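Local coordinates for protein UDP-glucose 4-epimerase (Brucella ovis, PDB 4WOK) that probably interconverts UDP-glucose and UDP-galactose by inverting the sugar at C4, using a bound NAD as redox cofactor, at residues A[18-23]-A[42-47]. The protein carries 2 engineered substitutions. Sequence-based numbering, arbitrary orientation.
Sequences GGAGFI and DNLSTG. With NAD (nicotinamide-adenine-dinucleotide), chain B.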
loop_
_atom_site.group_PDB
_atom_site.type_symbol
_atom_site.label_atom_id
_atom_site.label_comp_id
_atom_site.label_asym_id
_atom_site.label_seq_id
_atom_site.Cartn_x
_atom_site.Cartn_y
_atom_site.Cartn_z
ATOM N N GLY A 18 -9.322 -6.687 -3.303
ATOM C CA GLY A 18 -8.316 -5.919 -4.030
ATOM C C GLY A 18 -7.092 -6.776 -4.341
ATOM O O GLY A 18 -6.019 -6.264 -4.675
ATOM N N GLY A 19 -7.259 -8.093 -4.247
ATOM C CA GLY A 19 -6.160 -9.039 -4.424
ATOM C C GLY A 19 -5.626 -9.255 -5.834
ATOM O O GLY A 19 -4.677 -10.028 -6.035
ATOM N N ALA A 20 -6.211 -8.578 -6.817
ATOM C CA ALA A 20 -5.693 -8.636 -8.190
ATOM C C ALA A 20 -4.728 -7.479 -8.479
ATOM O O ALA A 20 -4.133 -7.393 -9.567
ATOM C CB ALA A 20 -6.857 -8.620 -9.193
ATOM N N GLY A 21 -4.585 -6.582 -7.509
ATOM C CA GLY A 21 -3.727 -5.414 -7.674
ATOM C C GLY A 21 -2.285 -5.683 -7.264
ATOM O O GLY A 21 -1.897 -6.817 -7.011
ATOM N N PHE A 22 -1.494 -4.623 -7.198
ATOM C CA PHE A 22 -0.061 -4.716 -6.917
ATOM C C PHE A 22 0.226 -5.332 -5.530
ATOM O O PHE A 22 0.769 -6.442 -5.417
ATOM C CB PHE A 22 0.546 -3.314 -7.051
ATOM C CG PHE A 22 2.007 -3.215 -6.668
ATOM C CD1 PHE A 22 2.928 -4.169 -7.088
ATOM C CD2 PHE A 22 2.460 -2.131 -5.924
ATOM C CE1 PHE A 22 4.280 -4.064 -6.733
ATOM C CE2 PHE A 22 3.794 -2.016 -5.576
ATOM C CZ PHE A 22 4.710 -2.978 -5.983
ATOM N N ILE A 23 -0.147 -4.640 -4.464
ATOM C CA ILE A 23 0.168 -5.151 -3.128
ATOM C C ILE A 23 -0.669 -6.399 -2.775
ATOM O O ILE A 23 -0.178 -7.314 -2.102
ATOM C CB ILE A 23 -0.048 -4.046 -2.071
ATOM C CG1 ILE A 23 0.762 -2.801 -2.459
ATOM C CG2 ILE A 23 0.374 -4.509 -0.708
ATOM C CD1 ILE A 23 0.430 -1.577 -1.608
ATOM N N ASP A 42 -12.252 -8.901 -6.376
ATOM C CA ASP A 42 -11.644 -7.738 -7.048
ATOM C C ASP A 42 -12.484 -7.367 -8.245
ATOM O O ASP A 42 -12.999 -8.260 -8.929
ATOM C CB ASP A 42 -10.212 -8.077 -7.489
ATOM C CG ASP A 42 -9.370 -6.845 -7.760
ATOM O OD1 ASP A 42 -9.723 -6.063 -8.674
ATOM O OD2 ASP A 42 -8.354 -6.656 -7.059
ATOM N N ASN A 43 -12.647 -6.072 -8.519
ATOM C CA ASN A 43 -13.506 -5.700 -9.635
ATOM C C ASN A 43 -12.731 -5.466 -10.933
ATOM O O ASN A 43 -13.325 -5.100 -11.956
ATOM C CB ASN A 43 -14.364 -4.462 -9.282
ATOM C CG ASN A 43 -13.552 -3.175 -9.109
ATOM O OD1 ASN A 43 -12.326 -3.151 -9.233
ATOM N ND2 ASN A 43 -14.261 -2.086 -8.824
ATOM N N LEU A 44 -11.416 -5.672 -10.861
ATOM C CA LEU A 44 -10.457 -5.492 -11.977
ATOM C C LEU A 44 -10.420 -4.085 -12.569
ATOM O O LEU A 44 -9.940 -3.893 -13.698
ATOM C CB LEU A 44 -10.733 -6.494 -13.098
ATOM C CG LEU A 44 -10.746 -7.958 -12.634
ATOM C CD1 LEU A 44 -11.008 -8.889 -13.813
ATOM C CD2 LEU A 44 -9.419 -8.344 -11.909
ATOM N N SER A 45 -10.875 -3.098 -11.802
ATOM C CA SER A 45 -10.833 -1.708 -12.259
ATOM C C SER A 45 -9.397 -1.213 -12.492
ATOM O O SER A 45 -9.128 -0.510 -13.469
ATOM C CB SER A 45 -11.536 -0.790 -11.252
ATOM O OG SER A 45 -11.003 -0.969 -9.941
ATOM N N THR A 46 -8.474 -1.564 -11.598
ATOM C CA THR A 46 -7.063 -1.193 -11.786
ATOM C C THR A 46 -6.135 -2.405 -11.653
ATOM O O THR A 46 -4.951 -2.326 -11.995
ATOM C CB THR A 46 -6.613 -0.101 -10.787
ATOM O OG1 THR A 46 -6.879 -0.528 -9.447
ATOM C CG2 THR A 46 -7.350 1.200 -11.055
ATOM N N GLY A 47 -6.683 -3.514 -11.163
ATOM C CA GLY A 47 -5.933 -4.755 -11.024
ATOM C C GLY A 47 -6.052 -5.632 -12.253
ATOM O O GLY A 47 -6.631 -5.221 -13.271
HETATM P PA NAD B . -3.824 -1.310 -6.994
HETATM O O1A NAD B . -4.816 -0.379 -7.665
HETATM O O2A NAD B . -2.798 -2.117 -7.732
HETATM O O5B NAD B . -4.819 -2.513 -6.241
HETATM C C5B NAD B . -6.116 -2.018 -5.989
HETATM C C4B NAD B . -7.044 -3.239 -6.223
HETATM O O4B NAD B . -8.360 -2.966 -5.724
HETATM C C3B NAD B . -7.111 -3.358 -7.750
HETATM O O3B NAD B . -6.915 -4.712 -8.075
HETATM C C2B NAD B . -8.554 -2.886 -8.060
HETATM O O2B NAD B . -9.057 -3.536 -9.159
HETATM C C1B NAD B . -9.301 -3.334 -6.751
HETATM N N9A NAD B . -10.480 -2.492 -6.467
HETATM C C8A NAD B . -10.576 -1.084 -6.421
HETATM N N7A NAD B . -11.804 -0.664 -6.096
HETATM C C5A NAD B . -12.535 -1.847 -5.930
HETATM C C6A NAD B . -13.888 -2.077 -5.596
HETATM N N6A NAD B . -14.741 -1.020 -5.379
HETATM N N1A NAD B . -14.346 -3.347 -5.489
HETATM C C2A NAD B . -13.459 -4.367 -5.725
HETATM N N3A NAD B . -12.139 -4.296 -6.064
HETATM C C4A NAD B . -11.721 -2.995 -6.147
HETATM O O3 NAD B . -3.334 -0.335 -5.814
HETATM P PN NAD B . -2.225 -0.919 -4.794
HETATM O O1N NAD B . -1.982 -2.400 -4.737
HETATM O O2N NAD B . -1.172 0.134 -4.786
HETATM O O5D NAD B . -2.747 -0.509 -3.198
HETATM C C5D NAD B . -3.896 -1.109 -2.856
HETATM C C4D NAD B . -4.130 -0.733 -1.393
HETATM O O4D NAD B . -2.853 -0.243 -0.811
HETATM C C3D NAD B . -5.103 0.462 -1.321
HETATM O O3D NAD B . -5.806 0.302 -0.130
HETATM C C2D NAD B . -4.127 1.639 -1.226
HETATM O O2D NAD B . -4.623 2.745 -0.583
HETATM C C1D NAD B . -3.128 0.992 -0.237
HETATM N N1N NAD B . -1.834 1.843 -0.227
HETATM C C2N NAD B . -1.002 1.756 -1.341
HETATM C C3N NAD B . 0.189 2.528 -1.350
HETATM C C7N NAD B . 1.096 2.446 -2.549
HETATM O O7N NAD B . 2.156 3.079 -2.573
HETATM N N7N NAD B . 0.716 1.650 -3.612
HETATM C C4N NAD B . 0.481 3.351 -0.260
HETATM C C5N NAD B . -0.377 3.416 0.838
HETATM C C6N NAD B . -1.552 2.650 0.846
#
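Gly-18 CA lies 4.8 Å from Asp-42 CA; a type I turn runs from Gly-18 to Gly-21, whose CA is 4.1 Å from Gly-47 CA. Asp-42 carries the contact: with CG anti to the backbone N (chi1 -161°), its carboxylate reaches the turn, and the amide N of Ala-20 gives OD2 a 2.9 Å hydrogen bond from above the carboxylate plane (44° out of it). The same OD2 accepts the adenosine-ribose hydroxyl O3B of NAD at 2.6 Å, while OD1 takes O2B and, through its anti lone pair, the amide of Leu-44, closing an Asx turn. Asp-42, steadied by both segments, thus takes both hydroxyls of that ribose, and O2B in turn accepts from the amides of Thr-46 and Gly-47. Beside it, Ala-20 CB meets Leu-44 CD2 at 3.7 Å. With no side chain at Gly-21, NAD O5B comes within 3.4 Å of its CA, and the bare Gly-47 lies close to O3B. At the helix start the amide of Phe-22 points almost straight at the phosphate oxygen O2A (174°), with Ile-23 N bonded to O1N; Thr-46 OG1 holds O1A. This is the dinucleotide-binding corner of a Rossmann fold, consistent with a GxGxxG loop: the turn joins strand 13-17 to helix 22-33, whose N-terminus faces the diphosphate, and the acid ends the adjacent parallel strand 37-42, beside strand 57-59.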